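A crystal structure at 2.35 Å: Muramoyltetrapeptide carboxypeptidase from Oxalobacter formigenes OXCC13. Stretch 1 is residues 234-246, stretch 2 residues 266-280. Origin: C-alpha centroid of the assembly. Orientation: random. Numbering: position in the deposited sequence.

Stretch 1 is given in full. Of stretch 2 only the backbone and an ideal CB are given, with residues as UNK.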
ATOM      1  N   TRP B 234      13.075   7.318   2.471  1.00 19.71           N
ATOM      2  CA  TRP B 234      12.374   8.460   3.041  1.00 19.03           C
ATOM      3  C   TRP B 234      11.682   8.135   4.359  1.00 24.09           C
ATOM      4  O   TRP B 234      11.160   9.050   5.006  1.00 22.95           O
ATOM      5  CB  TRP B 234      11.347   8.997   2.042  1.00 25.36           C
ATOM      6  CG  TRP B 234      11.895   9.206   0.663  1.00 18.64           C
ATOM      7  CD1 TRP B 234      11.768   8.367  -0.404  1.00 15.06           C
ATOM      8  CD2 TRP B 234      12.664  10.325   0.204  1.00 20.61           C
ATOM      9  NE1 TRP B 234      12.407   8.894  -1.501  1.00 21.31           N
ATOM     10  CE2 TRP B 234      12.965  10.096  -1.152  1.00 14.72           C
ATOM     11  CE3 TRP B 234      13.125  11.499   0.809  1.00 18.19           C
ATOM     12  CZ2 TRP B 234      13.706  10.996  -1.915  1.00 20.22           C
ATOM     13  CZ3 TRP B 234      13.861  12.391   0.051  1.00 12.92           C
ATOM     14  CH2 TRP B 234      14.144  12.135  -1.296  1.00 22.27           C
HETATM   15  N   MSE B 235      11.665   6.870   4.767  1.00 27.75           N
HETATM   16  CA  MSE B 235      11.070   6.479   6.041  1.00 25.23           C
HETATM   17  C   MSE B 235      11.963   6.877   7.211  1.00 24.20           C
HETATM   18  O   MSE B 235      13.128   6.484   7.273  1.00 30.54           O
HETATM   19  CB  MSE B 235      10.808   4.971   6.072  1.00 25.91           C
HETATM   20  CG  MSE B 235      10.427   4.434   7.445  1.00 35.48           C
HETATM   21 SE   MSE B 235       8.628   4.931   8.011  1.00 37.85          SE
HETATM   22  CE  MSE B 235       7.613   3.613   6.994  1.00 24.02           C
ATOM     23  N   PRO B 236      11.419   7.666   8.136  1.00 26.61           N
ATOM     24  CA  PRO B 236      12.211   8.089   9.294  1.00 22.78           C
ATOM     25  C   PRO B 236      12.590   6.900  10.162  1.00 24.36           C
ATOM     26  O   PRO B 236      11.882   5.893  10.224  1.00 28.22           O
ATOM     27  CB  PRO B 236      11.278   9.053  10.036  1.00 21.44           C
ATOM     28  CG  PRO B 236      10.279   9.484   9.012  1.00 20.06           C
ATOM     29  CD  PRO B 236      10.093   8.305   8.109  1.00 20.64           C
ATOM     30  N   ASP B 237      13.729   7.032  10.835  1.00 24.63           N
ATOM     31  CA  ASP B 237      14.263   5.975  11.687  1.00 23.08           C
ATOM     32  C   ASP B 237      14.093   6.368  13.154  1.00 19.25           C
ATOM     33  O   ASP B 237      15.054   6.588  13.898  1.00 27.58           O
ATOM     34  CB  ASP B 237      15.721   5.709  11.341  1.00 18.27           C
ATOM     35  CG  ASP B 237      16.252   4.440  11.975  1.00 26.83           C
ATOM     36  OD1 ASP B 237      15.500   3.743  12.697  1.00 34.81           O
ATOM     37  OD2 ASP B 237      17.436   4.134  11.740  1.00 26.87           O
ATOM     38  N   ILE B 238      12.826   6.457  13.550  1.00 26.06           N
ATOM     39  CA  ILE B 238      12.448   6.817  14.911  1.00 25.36           C
ATOM     40  C   ILE B 238      12.550   5.575  15.787  1.00 16.90           C
ATOM     41  O   ILE B 238      11.915   4.551  15.509  1.00 17.89           O
ATOM     42  CB  ILE B 238      11.030   7.407  14.943  1.00 14.15           C
ATOM     43  CG1 ILE B 238      10.925   8.580  13.969  1.00 17.05           C
ATOM     44  CG2 ILE B 238      10.651   7.865  16.346  1.00 13.62           C
ATOM     45  CD1 ILE B 238      11.879   9.706  14.281  1.00 17.36           C
ATOM     46  N   SER B 239      13.349   5.663  16.844  1.00 26.89           N
ATOM     47  CA  SER B 239      13.560   4.564  17.774  1.00 20.65           C
ATOM     48  C   SER B 239      12.894   4.928  19.091  1.00 20.73           C
ATOM     49  O   SER B 239      13.257   5.929  19.716  1.00 24.80           O
ATOM     50  CB  SER B 239      15.051   4.294  17.975  1.00 24.70           C
ATOM     51  OG  SER B 239      15.262   3.314  18.976  1.00 32.32           O
ATOM     52  N   GLY B 240      11.908   4.133  19.494  1.00 20.34           N
ATOM     53  CA  GLY B 240      11.227   4.371  20.755  1.00 19.44           C
ATOM     54  C   GLY B 240      10.281   5.554  20.744  1.00 18.00           C
ATOM     55  O   GLY B 240      10.197   6.283  21.741  1.00 14.58           O
ATOM     56  N   GLY B 241       9.565   5.763  19.640  1.00 20.09           N
ATOM     57  CA  GLY B 241       8.623   6.852  19.528  1.00 18.69           C
ATOM     58  C   GLY B 241       7.178   6.390  19.672  1.00 16.82           C
ATOM     59  O   GLY B 241       6.878   5.216  19.878  1.00 18.10           O
ATOM     60  N   ILE B 242       6.275   7.357  19.558  1.00 18.51           N
ATOM     61  CA  ILE B 242       4.839   7.118  19.629  1.00 19.07           C
ATOM     62  C   ILE B 242       4.275   7.336  18.232  1.00 17.67           C
ATOM     63  O   ILE B 242       4.229   8.470  17.740  1.00 18.81           O
ATOM     64  CB  ILE B 242       4.158   8.028  20.660  1.00 17.77           C
ATOM     65  CG1 ILE B 242       4.844   7.892  22.022  1.00 12.60           C
ATOM     66  CG2 ILE B 242       2.681   7.689  20.777  1.00 12.96           C
ATOM     67  CD1 ILE B 242       4.224   8.741  23.108  1.00 18.34           C
ATOM     68  N   LEU B 243       3.848   6.252  17.591  1.00 15.63           N
ATOM     69  CA  LEU B 243       3.392   6.281  16.208  1.00 17.47           C
ATOM     70  C   LEU B 243       1.871   6.342  16.161  1.00 12.62           C
ATOM     71  O   LEU B 243       1.192   5.588  16.865  1.00 19.89           O
ATOM     72  CB  LEU B 243       3.895   5.049  15.452  1.00 19.34           C
ATOM     73  CG  LEU B 243       3.529   4.931  13.971  1.00 15.65           C
ATOM     74  CD1 LEU B 243       4.194   6.028  13.161  1.00 14.69           C
ATOM     75  CD2 LEU B 243       3.913   3.562  13.435  1.00 18.40           C
ATOM     76  N   PHE B 244       1.341   7.240  15.331  1.00 18.67           N
ATOM     77  CA  PHE B 244      -0.093   7.374  15.126  1.00 12.43           C
ATOM     78  C   PHE B 244      -0.419   7.232  13.646  1.00 13.26           C
ATOM     79  O   PHE B 244       0.350   7.660  12.780  1.00 12.59           O
ATOM     80  CB  PHE B 244      -0.617   8.719  15.659  1.00 17.31           C
ATOM     81  CG  PHE B 244      -0.129   9.916  14.890  1.00 16.16           C
ATOM     82  CD1 PHE B 244       1.087  10.505  15.197  1.00 16.92           C
ATOM     83  CD2 PHE B 244      -0.893  10.464  13.872  1.00 12.84           C
ATOM     84  CE1 PHE B 244       1.536  11.609  14.494  1.00 14.37           C
ATOM     85  CE2 PHE B 244      -0.449  11.566  13.167  1.00 12.65           C
ATOM     86  CZ  PHE B 244       0.767  12.140  13.478  1.00 14.56           C
ATOM     87  N   VAL B 245      -1.572   6.620  13.359  1.00 21.69           N
ATOM     88  CA  VAL B 245      -2.003   6.357  11.992  1.00 15.51           C
ATOM     89  C   VAL B 245      -3.489   6.661  11.858  1.00 14.63           C
ATOM     90  O   VAL B 245      -4.235   6.699  12.840  1.00 16.17           O
ATOM     91  CB  VAL B 245      -1.724   4.900  11.558  1.00 20.18           C
ATOM     92  CG1 VAL B 245      -0.230   4.643  11.461  1.00 12.85           C
ATOM     93  CG2 VAL B 245      -2.377   3.924  12.525  1.00 15.30           C
ATOM     94  N   GLU B 246      -3.913   6.879  10.613  1.00 16.91           N
ATOM     95  CA  GLU B 246      -5.314   7.095  10.282  1.00 17.21           C
ATOM     96  C   GLU B 246      -5.496   6.847   8.791  1.00 16.53           C
ATOM     97  O   GLU B 246      -4.529   6.847   8.024  1.00 19.97           O
ATOM     98  CB  GLU B 246      -5.779   8.506  10.667  1.00 17.37           C
ATOM     99  CG  GLU B 246      -4.935   9.645  10.101  1.00 14.03           C
ATOM    100  CD  GLU B 246      -5.264   9.968   8.655  1.00 16.62           C
ATOM    101  OE1 GLU B 246      -4.341  10.347   7.905  1.00 26.18           O
ATOM    102  OE2 GLU B 246      -6.445   9.839   8.269  1.00 17.52           O
ATOM    103  N   UNK B 266       9.701  -4.155  10.521  1.00 18.44           N
ATOM    104  CA  UNK B 266      10.384  -3.883  11.767  1.00 18.38           C
ATOM    105  C   UNK B 266      10.145  -2.511  12.355  1.00 13.64           C
ATOM    106  O   UNK B 266      10.859  -2.125  13.288  1.00 19.02           O
ATOM    107  CB  UNK B 266      11.888  -4.073  11.561  1.00 18.38           C
ATOM    108  N   UNK B 267       9.163  -1.766  11.848  1.00 14.29           N
ATOM    109  CA  UNK B 267       8.940  -0.406  12.331  1.00 19.96           C
ATOM    110  C   UNK B 267       8.197  -0.417  13.662  1.00 13.83           C
ATOM    111  O   UNK B 267       8.531   0.344  14.577  1.00 21.90           O
ATOM    112  CB  UNK B 267       8.158   0.407  11.297  1.00 19.96           C
ATOM    113  N   UNK B 268       7.187  -1.278  13.796  1.00 20.15           N
ATOM    114  CA  UNK B 268       6.362  -1.274  15.001  1.00 19.81           C
ATOM    115  C   UNK B 268       7.096  -1.846  16.207  1.00 18.88           C
ATOM    116  O   UNK B 268       6.749  -1.523  17.348  1.00 16.59           O
ATOM    117  CB  UNK B 268       5.077  -2.067  14.757  1.00 19.81           C
ATOM    118  N   UNK B 269       8.106  -2.691  15.981  1.00 24.71           N
ATOM    119  CA  UNK B 269       8.795  -3.333  17.095  1.00 18.30           C
ATOM    120  C   UNK B 269       9.627  -2.344  17.902  1.00 24.01           C
ATOM    121  O   UNK B 269       9.875  -2.572  19.092  1.00 19.98           O
ATOM    122  CB  UNK B 269       9.690  -4.461  16.577  1.00 18.30           C
ATOM    123  N   UNK B 270      10.061  -1.247  17.283  1.00 21.99           N
ATOM    124  CA  UNK B 270      10.928  -0.285  17.949  1.00 18.17           C
ATOM    125  C   UNK B 270      10.162   0.795  18.701  1.00 17.73           C
ATOM    126  O   UNK B 270      10.706   1.372  19.651  1.00 24.36           O
ATOM    127  CB  UNK B 270      11.854   0.370  16.922  1.00 18.17           C
ATOM    128  N   UNK B 271       8.925   1.081  18.305  1.00 20.63           N
ATOM    129  CA  UNK B 271       8.165   2.155  18.925  1.00 17.14           C
ATOM    130  C   UNK B 271       7.719   1.756  20.332  1.00 17.49           C
ATOM    131  O   UNK B 271       7.763   0.586  20.724  1.00 26.73           O
ATOM    132  CB  UNK B 271       6.954   2.518  18.063  1.00 17.14           C
ATOM    133  N   UNK B 272       7.286   2.756  21.098  1.00 18.30           N
ATOM    134  CA  UNK B 272       6.821   2.519  22.459  1.00 22.22           C
ATOM    135  C   UNK B 272       5.325   2.248  22.534  1.00 18.29           C
ATOM    136  O   UNK B 272       4.881   1.522  23.432  1.00 15.97           O
ATOM    137  CB  UNK B 272       7.168   3.720  23.341  1.00 22.22           C
ATOM    138  N   UNK B 273       4.542   2.808  21.617  1.00 19.45           N
ATOM    139  CA  UNK B 273       3.102   2.593  21.608  1.00 18.03           C
ATOM    140  C   UNK B 273       2.555   2.959  20.238  1.00 17.98           C
ATOM    141  O   UNK B 273       3.107   3.817  19.543  1.00 15.77           O
ATOM    142  CB  UNK B 273       2.415   3.409  22.705  1.00 18.03           C
ATOM    143  N   UNK B 274       1.464   2.298  19.860  1.00 17.22           N
ATOM    144  CA  UNK B 274       0.771   2.555  18.604  1.00 15.46           C
ATOM    145  C   UNK B 274      -0.561   3.223  18.913  1.00 13.38           C
ATOM    146  O   UNK B 274      -1.361   2.689  19.688  1.00 11.34           O
ATOM    147  CB  UNK B 274       0.566   1.264  17.809  1.00 15.46           C
ATOM    148  N   UNK B 275      -0.795   4.386  18.310  1.00 21.36           N
ATOM    149  CA  UNK B 275      -2.016   5.155  18.517  1.00 13.54           C
ATOM    150  C   UNK B 275      -2.836   5.106  17.236  1.00 16.98           C
ATOM    151  O   UNK B 275      -2.317   5.380  16.147  1.00 16.95           O
ATOM    152  CB  UNK B 275      -1.705   6.599  18.917  1.00 13.54           C
ATOM    153  N   UNK B 276      -4.113   4.756  17.365  1.00 17.08           N
ATOM    154  CA  UNK B 276      -5.011   4.630  16.225  1.00 14.31           C
ATOM    155  C   UNK B 276      -5.916   5.853  16.156  1.00 15.25           C
ATOM    156  O   UNK B 276      -6.657   6.138  17.103  1.00 13.90           O
ATOM    157  CB  UNK B 276      -5.840   3.347  16.320  1.00 14.31           C
ATOM    158  N   UNK B 277      -5.853   6.571  15.037  1.00 21.08           N
ATOM    159  CA  UNK B 277      -6.715   7.712  14.801  1.00 20.51           C
ATOM    160  C   UNK B 277      -8.062   7.300  14.252  1.00 17.35           C
ATOM    161  O   UNK B 277      -8.559   6.198  14.514  1.00 16.95           O
ATOM    162  CB  UNK B 277      -6.040   8.694  13.841  1.00 20.51           C
ATOM    163  N   UNK B 278      -8.665   8.193  13.473  1.00 16.57           N
ATOM    164  CA  UNK B 278      -9.968   7.924  12.883  1.00 20.34           C
ATOM    165  C   UNK B 278      -9.824   7.045  11.647  1.00 21.07           C
ATOM    166  O   UNK B 278      -9.055   7.359  10.733  1.00 17.59           O
ATOM    167  CB  UNK B 278     -10.676   9.232  12.527  1.00 20.34           C
ATOM    168  N   UNK B 279     -10.562   5.938  11.628  1.00 20.78           N
ATOM    169  CA  UNK B 279     -10.699   5.071  10.461  1.00 20.87           C
ATOM    170  C   UNK B 279     -12.192   5.029  10.148  1.00 22.88           C
ATOM    171  O   UNK B 279     -12.927   4.192  10.681  1.00 19.98           O
ATOM    172  CB  UNK B 279     -10.125   3.674  10.707  1.00 20.87           C
ATOM    173  N   UNK B 280     -12.641   5.939   9.292  1.00 22.71           N
ATOM    174  CA  UNK B 280     -14.058   6.159   9.052  1.00 32.81           C
ATOM    175  C   UNK B 280     -14.453   5.696   7.655  1.00 27.68           C
ATOM    176  O   UNK B 280     -13.610   5.378   6.812  1.00 21.86           O
ATOM    177  CB  UNK B 280     -14.407   7.637   9.239  1.00 32.81           C
TER

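Position 266 has a positive phi, which by itself favours glycine, and nothing of stretch 1 lies near: Gly-266. At 267 the CB points toward stretch 1, so a branched or long apolar chain suits. Ile-267 brings CD1 to 4.4 Å from CG of Met-235, a selenomethionine. Position 268 points sideways, but a long apolar chain could reach Leu-243; Leu-268 does, its CD2 3.7 Å from Leu-243 CD2. Position 269, out of reach, is Lys-269.

At 270 the CB looks toward a polar backbone turn, and many chains would do. Lys-270 leads its end away; its backbone O takes a weak hydrogen bond from Gly-240 N.

Position 271 is demanding. Its CB points sideways, a tight 3.3 Å from Gly-241 O, while Ile-238 O and Gly-241 N lie within reach of a longer chain, so one carrying both donor and acceptor would suit. Gln-271 curls back to use both: NE2 donates to Ile-238 O at 2.9 Å, and OE1 accepts a weak bond from Gly-241 N at 3.1 Å. A CB on Gly-241 would lie a tight 3.0 Å from OE1 of Gln-271 and would clash with Ile-238 CG2 at 2.6 Å.

The CB of 272 lies beside Gly-240, whose lack of a side chain leaves room for a long chain. Lys-272 extends along it, CE 3.3 Å from Gly-240 O, while its backbone N donates to Gly-241 O (2.8 Å).

From 273 the chain runs as a parallel strand, with alternate CBs on opposite faces. Position 273 shares a face with Ile-242 and takes a small or apolar residue: Ala-273, whose O accepts a hydrogen bond from Leu-243 N (3.2 Å). Position 274, on the face of Leu-243 and Val-245, wants a long aliphatic; Leu-274 places CD1 4.2 Å from Leu-243 CD2. At 275 the CB is 4.0 Å from Phe-244 CB, where a beta-branched residue fits: Val-275 also sets CG2 3.7 Å from Ile-242 CG2, and its N bonds Leu-243 O at 2.7 Å. Position 276 returns to the Val-245 face and suits an aliphatic; Leu-276 packs against Val-245.

At 277 an ideal CB would sit 2.9 Å from Val-245 O, a clash; Gly-277 avoids it and donates N to that O (2.7 Å). Position 278 is permissive: His-278. From 279 a large flat ring can swing back, and Phe-279 lays a face over Glu-246 CA. Position 280 makes no contact: Ser-280.

Stretch 2 (266-280) GILKKQKALVLGHFS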
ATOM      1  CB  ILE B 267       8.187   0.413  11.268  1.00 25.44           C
ATOM      2  CG1 ILE B 267       8.928   0.358   9.931  1.00 17.90           C
ATOM      3  CG2 ILE B 267       8.013   1.853  11.729  1.00 22.52           C
ATOM      4  CD1 ILE B 267      10.344   0.886   9.997  1.00 27.82           C
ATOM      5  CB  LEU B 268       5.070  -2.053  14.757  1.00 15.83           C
ATOM      6  CG  LEU B 268       4.248  -1.646  13.532  1.00 17.23           C
ATOM      7  CD1 LEU B 268       2.940  -2.420  13.476  1.00 13.35           C
ATOM      8  CD2 LEU B 268       3.989  -0.147  13.531  1.00 18.62           C
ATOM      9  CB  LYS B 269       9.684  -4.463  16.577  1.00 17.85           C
ATOM     10  CG  LYS B 269       8.971  -5.444  15.658  1.00 26.92           C
ATOM     11  CD  LYS B 269       9.949  -6.449  15.071  1.00 30.60           C
ATOM     12  CE  LYS B 269       9.280  -7.347  14.043  1.00 26.47           C
ATOM     13  NZ  LYS B 269       8.170  -8.141  14.636  1.00 31.87           N
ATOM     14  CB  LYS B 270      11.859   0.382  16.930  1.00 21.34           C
ATOM     15  CG  LYS B 270      12.416  -0.569  15.884  1.00 25.00           C
ATOM     16  CD  LYS B 270      13.396   0.142  14.964  1.00 22.80           C
ATOM     17  CE  LYS B 270      13.693  -0.685  13.725  1.00 32.05           C
ATOM     18  NZ  LYS B 270      14.119  -2.071  14.063  1.00 37.90           N
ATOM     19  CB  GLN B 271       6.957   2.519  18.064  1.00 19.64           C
ATOM     20  CG  GLN B 271       7.284   2.698  16.588  1.00 17.91           C
ATOM     21  CD  GLN B 271       8.351   3.747  16.349  1.00 14.96           C
ATOM     22  OE1 GLN B 271       8.350   4.807  16.975  1.00 17.83           O
ATOM     23  NE2 GLN B 271       9.275   3.453  15.441  1.00 20.32           N
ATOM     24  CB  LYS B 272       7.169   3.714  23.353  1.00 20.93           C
ATOM     25  CG  LYS B 272       8.660   3.895  23.592  1.00 22.93           C
ATOM     26  CD  LYS B 272       8.936   5.059  24.532  1.00 23.93           C
ATOM     27  CE  LYS B 272      10.425   5.200  24.812  1.00 18.72           C
ATOM     28  NZ  LYS B 272      10.719   6.363  25.694  1.00 17.67           N
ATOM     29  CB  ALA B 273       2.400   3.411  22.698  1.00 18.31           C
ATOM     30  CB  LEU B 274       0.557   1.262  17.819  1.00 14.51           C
ATOM     31  CG  LEU B 274      -0.256   1.382  16.528  1.00 13.76           C
ATOM     32  CD1 LEU B 274       0.457   2.271  15.519  1.00 15.85           C
ATOM     33  CD2 LEU B 274      -0.539   0.010  15.935  1.00 13.33           C
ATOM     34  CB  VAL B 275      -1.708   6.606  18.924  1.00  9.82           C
ATOM     35  CG1 VAL B 275      -2.992   7.347  19.251  1.00 16.12           C
ATOM     36  CG2 VAL B 275      -0.762   6.629  20.111  1.00 17.07           C
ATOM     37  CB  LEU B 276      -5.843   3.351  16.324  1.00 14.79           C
ATOM     38  CG  LEU B 276      -5.335   2.131  15.552  1.00 13.15           C
ATOM     39  CD1 LEU B 276      -3.898   1.806  15.923  1.00 18.25           C
ATOM     40  CD2 LEU B 276      -6.236   0.931  15.799  1.00 13.59           C
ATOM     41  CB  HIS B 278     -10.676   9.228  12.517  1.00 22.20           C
ATOM     42  CG  HIS B 278     -11.306   9.923  13.684  1.00 16.24           C
ATOM     43  ND1 HIS B 278     -12.310   9.354  14.436  1.00 13.72           N
ATOM     44  CD2 HIS B 278     -11.080  11.146  14.221  1.00 17.49           C
ATOM     45  CE1 HIS B 278     -12.673  10.192  15.390  1.00 19.43           C
ATOM     46  NE2 HIS B 278     -11.943  11.287  15.282  1.00 18.88           N
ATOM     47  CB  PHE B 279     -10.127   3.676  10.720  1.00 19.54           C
ATOM     48  CG  PHE B 279      -8.629   3.646  10.843  1.00 19.80           C
ATOM     49  CD1 PHE B 279      -7.836   3.367   9.742  1.00 18.07           C
ATOM     50  CD2 PHE B 279      -8.015   3.895  12.059  1.00 19.04           C
ATOM     51  CE1 PHE B 279      -6.459   3.336   9.851  1.00  8.38           C
ATOM     52  CE2 PHE B 279      -6.637   3.867  12.175  1.00 18.35           C
ATOM     53  CZ  PHE B 279      -5.858   3.587  11.068  1.00 17.34           C
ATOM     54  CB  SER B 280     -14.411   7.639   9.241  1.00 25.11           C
ATOM     55  OG  SER B 280     -13.644   8.459   8.378  1.00 17.63           O
TER
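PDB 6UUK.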